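Local coordinates for putative secreted cellulose binding protein (PDB 4OY7) that oxidatively cleaves glycosidic bonds in cellulose through a copper-dependent lytic polysaccharide monooxygenase domain, the part modelled here, at residues M5-R10 with A98-E103. Residues are numbered along the deposited sequence; the frame is centred on the assembly and turned at random.
Sequences MMPGSR and ATIPVE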
ATOM      1  N   MET A   5       5.043   1.498   4.462  1.00  7.99           N
ATOM      2  CA  MET A   5       4.870   2.154   5.754  1.00  8.73           C
ATOM      3  C   MET A   5       4.911   3.687   5.696  1.00  9.25           C
ATOM      4  O   MET A   5       4.317   4.364   6.538  1.00  9.37           O
ATOM      5  CB  MET A   5       5.934   1.650   6.743  1.00  9.48           C
ATOM      6  CG  MET A   5       5.865   0.147   7.004  1.00  9.74           C
ATOM      7  SD  MET A   5       7.330  -0.461   7.868  1.00 10.88           S
ATOM      8  CE  MET A   5       7.001   0.366   9.407  1.00 11.76           C
ATOM      9  N   MET A   6       5.604   4.240   4.701  1.00  9.88           N
ATOM     10  CA  MET A   6       5.739   5.686   4.530  1.00 11.04           C
ATOM     11  C   MET A   6       5.920   5.950   3.034  1.00 10.18           C
ATOM     12  O   MET A   6       6.925   5.494   2.479  1.00 10.12           O
ATOM     13  CB  MET A   6       6.992   6.202   5.257  1.00 13.23           C
ATOM     14  CG  MET A   6       6.851   6.353   6.764  1.00 15.53           C
ATOM     15  SD  MET A   6       8.001   7.539   7.526  1.00 21.32           S
ATOM     16  CE  MET A   6       7.514   9.041   6.702  1.00 19.33           C
ATOM     17  N   PRO A   7       4.908   6.556   2.336  1.00  9.46           N
ATOM     18  CA  PRO A   7       3.511   6.821   2.772  1.00  8.91           C
ATOM     19  C   PRO A   7       2.774   5.508   2.988  1.00  8.06           C
ATOM     20  O   PRO A   7       2.784   4.622   2.119  1.00  7.56           O
ATOM     21  CB  PRO A   7       2.899   7.569   1.579  1.00  8.94           C
ATOM     22  CG  PRO A   7       3.673   7.090   0.415  1.00  9.12           C
ATOM     23  CD  PRO A   7       5.092   6.926   0.922  1.00  9.37           C
ATOM     24  N   GLY A   8       2.157   5.397   4.153  1.00  7.81           N
ATOM     25  CA  GLY A   8       1.673   4.130   4.639  1.00  7.49           C
ATOM     26  C   GLY A   8       0.513   3.631   3.838  1.00  6.87           C
ATOM     27  O   GLY A   8      -0.305   4.406   3.364  1.00  6.66           O
ATOM     28  N   SER A   9       0.443   2.315   3.702  0.50  6.67           N
ATOM     29  CA  SER A   9      -0.617   1.656   2.972  0.50  6.36           C
ATOM     30  C   SER A   9      -1.903   1.665   3.808  0.50  6.44           C
ATOM     31  O   SER A   9      -1.881   2.015   4.996  0.50  6.77           O
ATOM     32  CB  SER A   9      -0.195   0.224   2.664  0.50  6.34           C
ATOM     33  OG  SER A   9      -0.310  -0.580   3.823  0.50  6.72           O
ATOM     34  N   ARG A  10      -3.025   1.310   3.183  1.00  6.20           N
ATOM     35  CA  ARG A  10      -4.318   1.315   3.904  1.00  6.33           C
ATOM     36  C   ARG A  10      -4.312   0.398   5.119  1.00  6.57           C
ATOM     37  O   ARG A  10      -4.748   0.794   6.214  1.00  6.79           O
ATOM     38  CB  ARG A  10      -5.455   0.932   2.970  1.00  6.18           C
ATOM     39  CG  ARG A  10      -5.758   2.010   1.950  1.00  6.02           C
ATOM     40  CD  ARG A  10      -6.875   1.662   0.980  1.00  6.13           C
ATOM     41  NE  ARG A  10      -7.188   2.866   0.222  1.00  6.18           N
ATOM     42  CZ  ARG A  10      -8.023   2.941  -0.797  1.00  6.48           C
ATOM     43  NH1 ARG A  10      -8.659   1.851  -1.219  1.00  6.61           N
ATOM     44  NH2 ARG A  10      -8.212   4.111  -1.404  1.00  6.62           N
ATOM     45  N   ALA A  98       8.585  17.490  -4.245  1.00 10.66           N
ATOM     46  CA  ALA A  98       9.561  17.114  -3.217  1.00 11.06           C
ATOM     47  C   ALA A  98      10.025  15.677  -3.417  1.00 10.65           C
ATOM     48  O   ALA A  98       9.298  14.849  -3.971  1.00 10.11           O
ATOM     49  CB  ALA A  98       8.950  17.246  -1.836  1.00 11.06           C
ATOM     50  N   THR A  99      11.246  15.421  -2.962  1.00 11.16           N
ATOM     51  CA  THR A  99      11.810  14.085  -2.850  1.00 11.02           C
ATOM     52  C   THR A  99      11.591  13.605  -1.429  1.00 10.94           C
ATOM     53  O   THR A  99      11.953  14.314  -0.488  1.00 11.55           O
ATOM     54  CB  THR A  99      13.313  14.105  -3.198  1.00 11.85           C
ATOM     55  OG1 THR A  99      13.459  14.532  -4.568  1.00 12.37           O
ATOM     56  CG2 THR A  99      13.927  12.701  -3.030  1.00 11.63           C
ATOM     57  N   ILE A 100      11.010  12.415  -1.268  1.00 10.29           N
ATOM     58  CA  ILE A 100      10.571  11.924   0.051  1.00 10.38           C
ATOM     59  C   ILE A 100      11.234  10.601   0.375  1.00 10.30           C
ATOM     60  O   ILE A 100      11.572   9.833  -0.520  1.00  9.94           O
ATOM     61  CB  ILE A 100       9.022  11.786   0.138  1.00  9.93           C
ATOM     62  CG1 ILE A 100       8.469  10.751  -0.860  1.00  9.28           C
ATOM     63  CG2 ILE A 100       8.345  13.146  -0.048  1.00 10.26           C
ATOM     64  CD1 ILE A 100       7.102  10.210  -0.488  1.00  8.85           C
ATOM     65  N   PRO A 101      11.448  10.324   1.666  1.00 10.73           N
ATOM     66  CA  PRO A 101      11.991   9.015   2.041  1.00 10.88           C
ATOM     67  C   PRO A 101      10.869   7.986   2.127  1.00 10.25           C
ATOM     68  O   PRO A 101       9.985   8.120   2.974  1.00 11.05           O
ATOM     69  CB  PRO A 101      12.584   9.261   3.426  1.00 11.56           C
ATOM     70  CG  PRO A 101      11.816  10.417   3.981  1.00 11.65           C
ATOM     71  CD  PRO A 101      11.375  11.254   2.807  1.00 11.28           C
ATOM     72  N   VAL A 102      10.950   6.938   1.330  1.00  9.71           N
ATOM     73  CA  VAL A 102       9.931   5.874   1.298  1.00  9.24           C
ATOM     74  C   VAL A 102      10.391   4.727   2.201  1.00  9.55           C
ATOM     75  O   VAL A 102      11.585   4.455   2.261  1.00  9.94           O
ATOM     76  CB  VAL A 102       9.699   5.363  -0.145  1.00  8.85           C
ATOM     77  CG1 VAL A 102       8.802   4.114  -0.171  1.00  8.40           C
ATOM     78  CG2 VAL A 102       9.124   6.470  -1.028  1.00  8.82           C
ATOM     79  N   GLU A 103       9.445   4.127   2.940  1.00  9.34           N
ATOM     80  CA  GLU A 103       9.700   2.996   3.841  1.00  9.78           C
ATOM     81  C   GLU A 103       8.725   1.901   3.513  1.00  9.03           C
ATOM     82  O   GLU A 103       7.549   2.198   3.320  1.00  8.74           O
ATOM     83  CB  GLU A 103       9.535   3.422   5.312  1.00 10.87           C
ATOM     84  CG  GLU A 103      10.584   4.454   5.678  1.00 12.07           C
ATOM     85  CD  GLU A 103      10.820   4.684   7.174  1.00 13.51           C
ATOM     86  OE1 GLU A 103      10.299   3.965   8.038  1.00 14.43           O
ATOM     87  OE2 GLU A 103      11.552   5.620   7.497  1.00 15.34           O
TER
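Three backbone hydrogen bonds join the start of 5-10 to the end of 98-103, and all of them involve Glu103. Its carbonyl O accepts two N-H groups, Met5 N at 2.8 Å and Met6 N at 3.1 Å, both lying above the carbonyl plane rather than on a lone pair. The return bond, Glu103 N to Met6 O, is 2.9 Å long and nearly straight, 165° at the hydrogen, and uses a lone pair in the carbonyl plane. Two consecutive residues facing one partner define a classic beta bulge, and the helix-like psi of -27° at Met5 is as expected for the first residue of one. Met6 and Glu103 form the antiparallel hydrogen-bonded pair, so their side chains leave the same face and run side by side.

Met6 can be followed outward. Its CB sits 3.8 Å from Glu103 CB; CG, anti to the carbonyl carbon, carries the chain on alongside the Glu103 methylenes; SD then lies 4.0 Å from Glu103 CD, against the carboxylate end of the extended glutamate; at chi3 61° the chain bends, and CE turns away from that carboxylate. The bulge belongs to the immunoglobulin-like beta-sandwich of AA10 enzymes, where 4-6 is an outermost strand of a four-stranded antiparallel sheet and pairs with 99-105. The Met5 side chain lies about 13 Å from the copper ion.

Beyond Met6 the chain leaves the sheet through a cis peptide bond before Pro7. Met6 O also receives a CA-H contact from Val102 CA at 3.3 Å, while Val102 CG1 packs against the same oxygen. Past the cis bond, Pro7 CD meets the tip of Ile100, CD1, at 4.1 Å, the two side chains crossing roughly at right angles; Val191 and Ile172 of the second sheet also touch the proline ring.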